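Local coordinates for CRISPR-associated protein, Cse1 family (Acidimicrobium ferrooxidans, PDB 4H3T) that probably serves as the large Cse1 subunit of a type I-E CRISPR Cascade complex, which helps recognise invading DNA, at residues L52-V60 / Y196-A204. The protein carries 1 engineered substitution. Sequence-based numbering, arbitrary orientation.
Sequences LEPALLRLV and YLAWIGFVA
P54 and F202 meet where helix 52-68 packs on an outer strand, 202-206, of a three-stranded antiparallel sheet, in the buried interior of the Cse1 fold. This is a CH-pi contact: P54 CB sits over the middle of the F202 ring, 3.6 Å from its centroid and only 5° off the normal. CG of F202 lies anti to the backbone N (chi1 173°), which carries the ring across to the helix.

Plain apolar packing extends the contact. L57 CD2 comes to the ring edge, 4.2 Å from F202 CZ, and also touches the methyl of A204. From the short helix 196-199, L197 CD1 lies against the backbone of helix 52-68, 4.0 Å from A55 CA.

R58 supplies the polar element. Its aliphatic part passes F202, with CD 3.8 Å from CE1, and a bend at chi3 brings R58 NH2 to 3.6 Å from Y196 CE2, an oblique approach with the two planes 28° apart. The buried charge is met beyond both segments: NH1 makes a salt bridge to D298 and a hydrogen bond to H300, and D298 also accepts Y196 OH. One guanidinium face is covered by L197, whose CD2 lies 3.6 Å from R58 NE.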
ATOM      1  N   LEU A  52      -9.310   1.527  -0.483  1.00 40.22           N
ATOM      2  CA  LEU A  52     -10.012   2.343   0.488  1.00 37.93           C
ATOM      3  C   LEU A  52      -9.198   2.571   1.801  1.00 42.10           C
ATOM      4  O   LEU A  52      -9.379   3.585   2.471  1.00 43.64           O
ATOM      5  CB  LEU A  52     -11.352   1.698   0.837  1.00 37.92           C
ATOM      6  CG  LEU A  52     -12.435   1.660  -0.292  1.00 42.49           C
ATOM      7  CD1 LEU A  52     -13.685   0.852   0.185  1.00 44.92           C
ATOM      8  CD2 LEU A  52     -12.920   3.039  -0.581  1.00 42.52           C
ATOM      9  N   GLU A  53      -8.447   1.586   2.247  1.00 39.71           N
ATOM     10  CA  GLU A  53      -7.810   1.697   3.555  1.00 40.03           C
ATOM     11  C   GLU A  53      -6.737   2.786   3.597  1.00 40.67           C
ATOM     12  O   GLU A  53      -6.853   3.634   4.460  1.00 40.32           O
ATOM     13  CB  GLU A  53      -7.307   0.339   4.038  1.00 41.29           C
ATOM     14  CG  GLU A  53      -6.841   0.437   5.477  1.00 40.82           C
ATOM     15  CD  GLU A  53      -6.600  -0.903   6.132  1.00 52.59           C
ATOM     16  OE1 GLU A  53      -7.009  -1.916   5.535  1.00 50.43           O
ATOM     17  OE2 GLU A  53      -6.032  -0.947   7.250  1.00 53.49           O
ATOM     18  N   PRO A  54      -5.778   2.877   2.668  1.00 37.43           N
ATOM     19  CA  PRO A  54      -4.803   4.004   2.717  1.00 36.35           C
ATOM     20  C   PRO A  54      -5.501   5.363   2.583  1.00 37.91           C
ATOM     21  O   PRO A  54      -5.157   6.353   3.223  1.00 37.93           O
ATOM     22  CB  PRO A  54      -3.896   3.733   1.494  1.00 37.55           C
ATOM     23  CG  PRO A  54      -4.085   2.329   1.173  1.00 41.94           C
ATOM     24  CD  PRO A  54      -5.433   1.904   1.605  1.00 38.75           C
ATOM     25  N   ALA A  55      -6.531   5.420   1.753  1.00 36.65           N
ATOM     26  CA  ALA A  55      -7.249   6.682   1.505  1.00 36.22           C
ATOM     27  C   ALA A  55      -7.991   7.156   2.738  1.00 36.79           C
ATOM     28  O   ALA A  55      -7.841   8.333   3.134  1.00 36.47           O
ATOM     29  CB  ALA A  55      -8.206   6.509   0.310  1.00 38.38           C
ATOM     30  N   LEU A  56      -8.683   6.243   3.403  1.00 35.76           N
ATOM     31  CA  LEU A  56      -9.447   6.582   4.613  1.00 36.50           C
ATOM     32  C   LEU A  56      -8.497   6.802   5.808  1.00 39.42           C
ATOM     33  O   LEU A  56      -8.731   7.693   6.593  1.00 40.30           O
ATOM     34  CB  LEU A  56     -10.459   5.499   4.946  1.00 37.76           C
ATOM     35  CG  LEU A  56     -11.677   5.352   3.944  1.00 40.81           C
ATOM     36  CD1 LEU A  56     -12.508   4.153   4.333  1.00 44.36           C
ATOM     37  CD2 LEU A  56     -12.443   6.667   3.855  1.00 39.17           C
ATOM     38  N   LEU A  57      -7.389   6.077   5.876  1.00 38.65           N
ATOM     39  CA  LEU A  57      -6.406   6.258   6.967  1.00 36.46           C
ATOM     40  C   LEU A  57      -5.802   7.643   6.879  1.00 40.77           C
ATOM     41  O   LEU A  57      -5.755   8.339   7.880  1.00 40.16           O
ATOM     42  CB  LEU A  57      -5.318   5.199   6.945  1.00 37.64           C
ATOM     43  CG  LEU A  57      -4.138   5.382   7.961  1.00 41.43           C
ATOM     44  CD1 LEU A  57      -4.632   5.346   9.391  1.00 41.18           C
ATOM     45  CD2 LEU A  57      -3.103   4.353   7.758  1.00 44.05           C
ATOM     46  N   ARG A  58      -5.370   8.063   5.674  1.00 35.81           N
ATOM     47  CA  ARG A  58      -4.795   9.392   5.485  1.00 37.09           C
ATOM     48  C   ARG A  58      -5.797  10.500   5.746  1.00 39.27           C
ATOM     49  O   ARG A  58      -5.445  11.483   6.363  1.00 37.96           O
ATOM     50  CB  ARG A  58      -4.157   9.523   4.122  1.00 37.23           C
ATOM     51  CG  ARG A  58      -2.909   8.690   4.086  1.00 35.52           C
ATOM     52  CD  ARG A  58      -2.398   8.378   2.745  1.00 39.57           C
ATOM     53  NE  ARG A  58      -1.923   9.537   1.996  1.00 40.03           N
ATOM     54  CZ  ARG A  58      -0.663   9.879   1.775  1.00 48.50           C
ATOM     55  NH1 ARG A  58       0.325   9.257   2.412  1.00 38.73           N
ATOM     56  NH2 ARG A  58      -0.376  10.873   0.949  1.00 41.22           N
ATOM     57  N   LEU A  59      -7.057  10.308   5.398  1.00 39.27           N
ATOM     58  CA  LEU A  59      -8.089  11.295   5.730  1.00 39.10           C
ATOM     59  C   LEU A  59      -8.192  11.491   7.238  1.00 39.50           C
ATOM     60  O   LEU A  59      -8.292  12.609   7.757  1.00 39.44           O
ATOM     61  CB  LEU A  59      -9.458  10.828   5.183  1.00 40.51           C
ATOM     62  CG  LEU A  59     -10.701  11.616   5.740  1.00 46.92           C
ATOM     63  CD1 LEU A  59     -10.671  12.965   5.214  1.00 50.94           C
ATOM     64  CD2 LEU A  59     -12.022  10.970   5.274  1.00 53.66           C
ATOM     65  N   VAL A  60      -8.280  10.380   7.939  1.00 38.10           N
ATOM     66  CA  VAL A  60      -8.413  10.363   9.397  1.00 37.06           C
ATOM     67  C   VAL A  60      -7.136  10.928  10.074  1.00 40.77           C
ATOM     68  O   VAL A  60      -7.255  11.673  11.052  1.00 40.26           O
ATOM     69  CB  VAL A  60      -8.830   8.960   9.944  1.00 40.40           C
ATOM     70  CG1 VAL A  60      -8.839   8.925  11.458  1.00 43.87           C
ATOM     71  CG2 VAL A  60     -10.237   8.641   9.461  1.00 41.53           C
ATOM     72  N   TYR A 196      -2.465  10.528  -6.863  1.00 37.80           N
ATOM     73  CA  TYR A 196      -1.201  10.490  -6.143  1.00 38.45           C
ATOM     74  C   TYR A 196      -0.968   9.170  -5.354  1.00 39.40           C
ATOM     75  O   TYR A 196       0.132   8.635  -5.399  1.00 39.14           O
ATOM     76  CB  TYR A 196      -1.121  11.677  -5.216  1.00 40.55           C
ATOM     77  CG  TYR A 196       0.113  11.653  -4.333  1.00 41.79           C
ATOM     78  CD1 TYR A 196       1.329  12.105  -4.798  1.00 45.55           C
ATOM     79  CD2 TYR A 196       0.075  11.073  -3.074  1.00 42.11           C
ATOM     80  CE1 TYR A 196       2.462  12.100  -3.985  1.00 43.97           C
ATOM     81  CE2 TYR A 196       1.206  11.006  -2.278  1.00 43.07           C
ATOM     82  CZ  TYR A 196       2.379  11.604  -2.698  1.00 41.83           C
ATOM     83  OH  TYR A 196       3.513  11.531  -1.918  1.00 39.72           O
ATOM     84  N   LEU A 197      -2.001   8.604  -4.724  1.00 38.64           N
ATOM     85  CA  LEU A 197      -1.860   7.323  -4.028  1.00 38.62           C
ATOM     86  C   LEU A 197      -1.705   6.172  -5.008  1.00 43.42           C
ATOM     87  O   LEU A 197      -1.068   5.179  -4.655  1.00 44.01           O
ATOM     88  CB  LEU A 197      -2.993   7.037  -3.036  1.00 37.49           C
ATOM     89  CG  LEU A 197      -2.977   7.788  -1.753  1.00 39.94           C
ATOM     90  CD1 LEU A 197      -4.040   7.239  -0.786  1.00 38.34           C
ATOM     91  CD2 LEU A 197      -1.608   7.668  -1.076  1.00 40.65           C
ATOM     92  N   ALA A 198      -2.264   6.302  -6.215  1.00 39.61           N
ATOM     93  CA  ALA A 198      -2.064   5.313  -7.282  1.00 40.44           C
ATOM     94  C   ALA A 198      -0.559   5.343  -7.767  1.00 45.12           C
ATOM     95  O   ALA A 198      -0.050   4.343  -8.251  1.00 45.61           O
ATOM     96  CB  ALA A 198      -3.021   5.550  -8.458  1.00 40.30           C
ATOM     97  N   TRP A 199       0.094   6.504  -7.681  1.00 41.51           N
ATOM     98  CA  TRP A 199       1.475   6.692  -8.070  1.00 41.92           C
ATOM     99  C   TRP A 199       2.469   6.214  -7.021  1.00 43.69           C
ATOM    100  O   TRP A 199       3.484   5.634  -7.364  1.00 42.72           O
ATOM    101  CB  TRP A 199       1.720   8.173  -8.350  1.00 43.17           C
ATOM    102  CG  TRP A 199       3.118   8.452  -8.812  1.00 44.37           C
ATOM    103  CD1 TRP A 199       3.726   7.971  -9.939  1.00 47.01           C
ATOM    104  CD2 TRP A 199       4.067   9.322  -8.177  1.00 44.54           C
ATOM    105  NE1 TRP A 199       4.996   8.462 -10.020  1.00 47.61           N
ATOM    106  CE2 TRP A 199       5.254   9.255  -8.928  1.00 48.83           C
ATOM    107  CE3 TRP A 199       4.044  10.106  -7.015  1.00 45.87           C
ATOM    108  CZ2 TRP A 199       6.422   9.929  -8.547  1.00 49.80           C
ATOM    109  CZ3 TRP A 199       5.215  10.757  -6.619  1.00 48.29           C
ATOM    110  CH2 TRP A 199       6.374  10.696  -7.405  1.00 49.73           C
ATOM    111  N   ILE A 200       2.257   6.529  -5.756  1.00 40.87           N
ATOM    112  CA  ILE A 200       3.262   6.160  -4.738  1.00 41.30           C
ATOM    113  C   ILE A 200       3.116   4.676  -4.306  1.00 45.18           C
ATOM    114  O   ILE A 200       2.045   4.067  -4.412  1.00 42.91           O
ATOM    115  CB  ILE A 200       3.283   7.068  -3.473  1.00 41.95           C
ATOM    116  CG1 ILE A 200       1.956   7.049  -2.681  1.00 43.29           C
ATOM    117  CG2 ILE A 200       3.667   8.495  -3.828  1.00 44.72           C
ATOM    118  CD1 ILE A 200       2.070   7.355  -1.251  1.00 40.74           C
ATOM    119  N   GLY A 201       4.198   4.164  -3.774  1.00 42.47           N
ATOM    120  CA  GLY A 201       4.234   2.895  -3.059  1.00 43.38           C
ATOM    121  C   GLY A 201       3.897   3.225  -1.610  1.00 45.90           C
ATOM    122  O   GLY A 201       4.693   3.840  -0.915  1.00 46.50           O
ATOM    123  N   PHE A 202       2.691   2.855  -1.133  1.00 44.80           N
ATOM    124  CA  PHE A 202       2.235   3.213   0.236  1.00 41.97           C
ATOM    125  C   PHE A 202       2.639   2.167   1.256  1.00 43.06           C
ATOM    126  O   PHE A 202       2.543   0.977   0.983  1.00 41.60           O
ATOM    127  CB  PHE A 202       0.753   3.378   0.215  1.00 41.90           C
ATOM    128  CG  PHE A 202       0.081   3.573   1.563  1.00 41.55           C
ATOM    129  CD1 PHE A 202      -0.095   4.845   2.101  1.00 40.63           C
ATOM    130  CD2 PHE A 202      -0.302   2.480   2.329  1.00 41.84           C
ATOM    131  CE1 PHE A 202      -0.672   5.003   3.369  1.00 40.19           C
ATOM    132  CE2 PHE A 202      -0.915   2.643   3.543  1.00 40.73           C
ATOM    133  CZ  PHE A 202      -1.079   3.896   4.071  1.00 39.69           C
ATOM    134  N   VAL A 203       3.150   2.610   2.395  1.00 39.24           N
ATOM    135  CA  VAL A 203       3.498   1.757   3.510  1.00 37.93           C
ATOM    136  C   VAL A 203       3.101   2.488   4.787  1.00 41.61           C
ATOM    137  O   VAL A 203       3.418   3.652   4.937  1.00 41.45           O
ATOM    138  CB  VAL A 203       4.971   1.264   3.539  1.00 42.99           C
ATOM    139  CG1 VAL A 203       5.981   2.428   3.585  1.00 46.36           C
ATOM    140  CG2 VAL A 203       5.194   0.333   4.742  1.00 42.96           C
ATOM    141  N   ALA A 204       2.452   1.806   5.705  1.00 38.35           N
ATOM    142  CA  ALA A 204       2.058   2.409   6.985  1.00 40.08           C
ATOM    143  C   ALA A 204       1.971   1.322   8.058  1.00 42.55           C
ATOM    144  O   ALA A 204       1.535   0.191   7.802  1.00 39.83           O
ATOM    145  CB  ALA A 204       0.732   3.143   6.869  1.00 40.49           C
TER